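Local coordinates for protein lipolytic enzyme, G-D-S-L family (Bacteroides thetaiotaomicron, PDB 7BR2) that metabolizes the drug diltiazem as an SGNH-type serine esterase of the gut microbiota, at residues G136-Y140 and W180-V185. Numbering follows the deposited sequence.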
ATOM      1  N   GLY A 136      -8.579   3.435 -10.304  1.00 38.95           N
ATOM      2  CA  GLY A 136      -9.960   3.077 -10.047  1.00 35.10           C
ATOM      3  C   GLY A 136     -10.109   2.499  -8.663  1.00 33.27           C
ATOM      4  O   GLY A 136      -9.356   1.596  -8.295  1.00 39.45           O
ATOM      5  N   THR A 137     -11.030   3.045  -7.868  1.00 32.33           N
ATOM      6  CA  THR A 137     -11.147   2.637  -6.472  1.00 32.83           C
ATOM      7  C   THR A 137     -11.411   1.138  -6.329  1.00 41.69           C
ATOM      8  O   THR A 137     -11.985   0.486  -7.211  1.00 34.39           O
ATOM      9  CB  THR A 137     -12.273   3.395  -5.774  1.00 33.58           C
ATOM     10  OG1 THR A 137     -12.456   2.855  -4.462  1.00 26.73           O
ATOM     11  CG2 THR A 137     -13.579   3.263  -6.544  1.00 34.79           C
ATOM     12  N   SER A 138     -10.978   0.597  -5.188  1.00 36.52           N
ATOM     13  CA  SER A 138     -11.384  -0.726  -4.762  1.00 37.23           C
ATOM     14  C   SER A 138     -12.915  -0.809  -4.711  1.00 39.65           C
ATOM     15  O   SER A 138     -13.596   0.207  -4.569  1.00 41.98           O
ATOM     16  CB  SER A 138     -10.761  -1.042  -3.395  1.00 35.71           C
ATOM     17  OG  SER A 138     -11.016  -0.013  -2.457  1.00 36.57           O
ATOM     18  N   PRO A 139     -13.483  -2.009  -4.807  1.00 46.01           N
ATOM     19  CA  PRO A 139     -14.924  -2.124  -5.049  1.00 43.91           C
ATOM     20  C   PRO A 139     -15.760  -2.219  -3.779  1.00 41.75           C
ATOM     21  O   PRO A 139     -15.268  -2.510  -2.689  1.00 39.84           O
ATOM     22  CB  PRO A 139     -15.017  -3.433  -5.844  1.00 48.79           C
ATOM     23  CG  PRO A 139     -13.937  -4.291  -5.213  1.00 43.59           C
ATOM     24  CD  PRO A 139     -12.823  -3.334  -4.812  1.00 37.93           C
ATOM     25  N   TYR A 140     -17.056  -1.957  -3.949  1.00 38.43           N
ATOM     26  CA  TYR A 140     -18.051  -2.350  -2.958  1.00 42.62           C
ATOM     27  C   TYR A 140     -18.416  -3.813  -3.197  1.00 47.13           C
ATOM     28  O   TYR A 140     -18.901  -4.168  -4.279  1.00 52.57           O
ATOM     29  CB  TYR A 140     -19.289  -1.463  -3.046  1.00 40.33           C
ATOM     30  CG  TYR A 140     -20.374  -1.841  -2.062  1.00 44.61           C
ATOM     31  CD1 TYR A 140     -20.302  -1.456  -0.730  1.00 43.19           C
ATOM     32  CD2 TYR A 140     -21.462  -2.606  -2.462  1.00 44.97           C
ATOM     33  CE1 TYR A 140     -21.291  -1.812   0.175  1.00 40.35           C
ATOM     34  CE2 TYR A 140     -22.462  -2.968  -1.556  1.00 46.85           C
ATOM     35  CZ  TYR A 140     -22.369  -2.569  -0.243  1.00 42.03           C
ATOM     36  OH  TYR A 140     -23.360  -2.925   0.652  1.00 45.95           O
ATOM     37  N   TRP A 180      -8.297  -0.914  -9.435  1.00 36.95           N
ATOM     38  CA  TRP A 180      -8.411  -1.916  -8.382  1.00 39.16           C
ATOM     39  C   TRP A 180      -9.732  -2.668  -8.429  1.00 37.05           C
ATOM     40  O   TRP A 180      -9.832  -3.754  -7.860  1.00 36.14           O
ATOM     41  CB  TRP A 180      -8.276  -1.274  -6.989  1.00 39.03           C
ATOM     42  CG  TRP A 180      -6.885  -0.864  -6.532  1.00 40.95           C
ATOM     43  CD1 TRP A 180      -5.752  -1.641  -6.507  1.00 41.13           C
ATOM     44  CD2 TRP A 180      -6.510   0.404  -5.981  1.00 37.32           C
ATOM     45  NE1 TRP A 180      -4.697  -0.919  -5.999  1.00 41.36           N
ATOM     46  CE2 TRP A 180      -5.136   0.337  -5.667  1.00 35.53           C
ATOM     47  CE3 TRP A 180      -7.204   1.596  -5.732  1.00 34.52           C
ATOM     48  CZ2 TRP A 180      -4.443   1.415  -5.112  1.00 33.66           C
ATOM     49  CZ3 TRP A 180      -6.507   2.672  -5.186  1.00 34.23           C
ATOM     50  CH2 TRP A 180      -5.143   2.571  -4.885  1.00 33.00           C
ATOM     51  N   ASN A 181     -10.748  -2.098  -9.071  1.00 41.84           N
ATOM     52  CA  ASN A 181     -12.110  -2.598  -8.919  1.00 43.87           C
ATOM     53  C   ASN A 181     -12.265  -3.981  -9.552  1.00 41.03           C
ATOM     54  O   ASN A 181     -12.652  -4.945  -8.882  1.00 40.15           O
ATOM     55  CB  ASN A 181     -13.087  -1.592  -9.534  1.00 40.46           C
ATOM     56  CG  ASN A 181     -14.486  -1.737  -8.988  1.00 48.50           C
ATOM     57  OD1 ASN A 181     -15.158  -2.736  -9.233  1.00 52.43           O
ATOM     58  ND2 ASN A 181     -14.933  -0.738  -8.230  1.00 42.59           N
ATOM     59  N   ALA A 182     -11.941  -4.098 -10.844  1.00 42.11           N
ATOM     60  CA  ALA A 182     -12.076  -5.384 -11.528  1.00 46.48           C
ATOM     61  C   ALA A 182     -11.228  -6.477 -10.897  1.00 40.27           C
ATOM     62  O   ALA A 182     -11.788  -7.532 -10.551  1.00 45.72           O
ATOM     63  CB  ALA A 182     -11.749  -5.220 -13.019  1.00 42.68           C
ATOM     64  N   PRO A 183      -9.915  -6.315 -10.703  1.00 42.47           N
ATOM     65  CA  PRO A 183      -9.148  -7.430 -10.123  1.00 42.82           C
ATOM     66  C   PRO A 183      -9.602  -7.805  -8.726  1.00 44.32           C
ATOM     67  O   PRO A 183      -9.588  -8.990  -8.361  1.00 56.24           O
ATOM     68  CB  PRO A 183      -7.700  -6.915 -10.123  1.00 43.65           C
ATOM     69  CG  PRO A 183      -7.698  -5.690 -10.971  1.00 41.75           C
ATOM     70  CD  PRO A 183      -9.067  -5.137 -10.969  1.00 37.15           C
ATOM     71  N   MET A 184     -10.037  -6.836  -7.935  1.00 39.61           N
ATOM     72  CA  MET A 184     -10.447  -7.163  -6.579  1.00 43.49           C
ATOM     73  C   MET A 184     -11.803  -7.852  -6.572  1.00 42.37           C
ATOM     74  O   MET A 184     -12.044  -8.736  -5.749  1.00 41.85           O
ATOM     75  CB  MET A 184     -10.455  -5.905  -5.717  1.00 38.74           C
ATOM     76  CG  MET A 184      -9.060  -5.455  -5.307  1.00 45.30           C
ATOM     77  SD  MET A 184      -9.095  -3.938  -4.335  1.00 38.38           S
ATOM     78  CE  MET A 184      -9.485  -4.628  -2.718  1.00 27.06           C
ATOM     79  N   VAL A 185     -12.709  -7.454  -7.470  1.00 44.82           N
ATOM     80  CA  VAL A 185     -13.955  -8.201  -7.630  1.00 46.82           C
ATOM     81  C   VAL A 185     -13.650  -9.639  -8.018  1.00 47.05           C
ATOM     82  O   VAL A 185     -14.233 -10.582  -7.471  1.00 47.57           O
ATOM     83  CB  VAL A 185     -14.861  -7.519  -8.672  1.00 47.29           C
ATOM     84  CG1 VAL A 185     -16.044  -8.412  -8.995  1.00 51.57           C
ATOM     85  CG2 VAL A 185     -15.361  -6.193  -8.152  1.00 49.53           C
TER
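The indole of Trp180 meets 136-140 along its CE3 side: Thr137 CA lies at the ring edge, near its plane, while Gly136 O comes in obliquely, 3.3 Å from Trp180 CE3. Tyr35 packs against the same indole edge-to-face, Leu219 touches it as well, and the ring NE1 is hydrogen-bonded to Met216 O. The second flat group, the carboxamide of Asn181, has Pro139 CB over one face, 3.5 Å from Asn181 OD1. With CG anti to the backbone N (chi1 -158°), the amide end of Asn181 comes within reach of the loop, and Asn181 ND2 donates a weak, bent hydrogen bond to Thr137 O at 3.4 Å (137°). OD1 is held by Asn156 ND2 of helix 155-173. A leucine in place of Asn181 would probably leave Thr137 O without this weak donor and Asn156 ND2 without its acceptor. The backbone link is firmer: Trp180 N donates to Gly136 O at 3.0 Å, a nearly straight bond. Farther along, the pyrrolidine of Pro139 settles on the first helical turn, with CD 3.6 Å from Met184 CB and CB 3.6 Å from Val185 CG2. The Met184 chain, bent at chi3, brings SD to 3.5 Å from Ser138 CB. Thr137 OG1 donates to Ser138 O of the next residue, using an in-plane lone pair, a bond within the loop itself. Two neighbouring parallel strands, 131-136 and 176-179, thus run out together at their C-terminal ends, one into a buried loop and the other into helix 181-194, as in the three-layer alpha/beta/alpha fold of SGNH hydrolases.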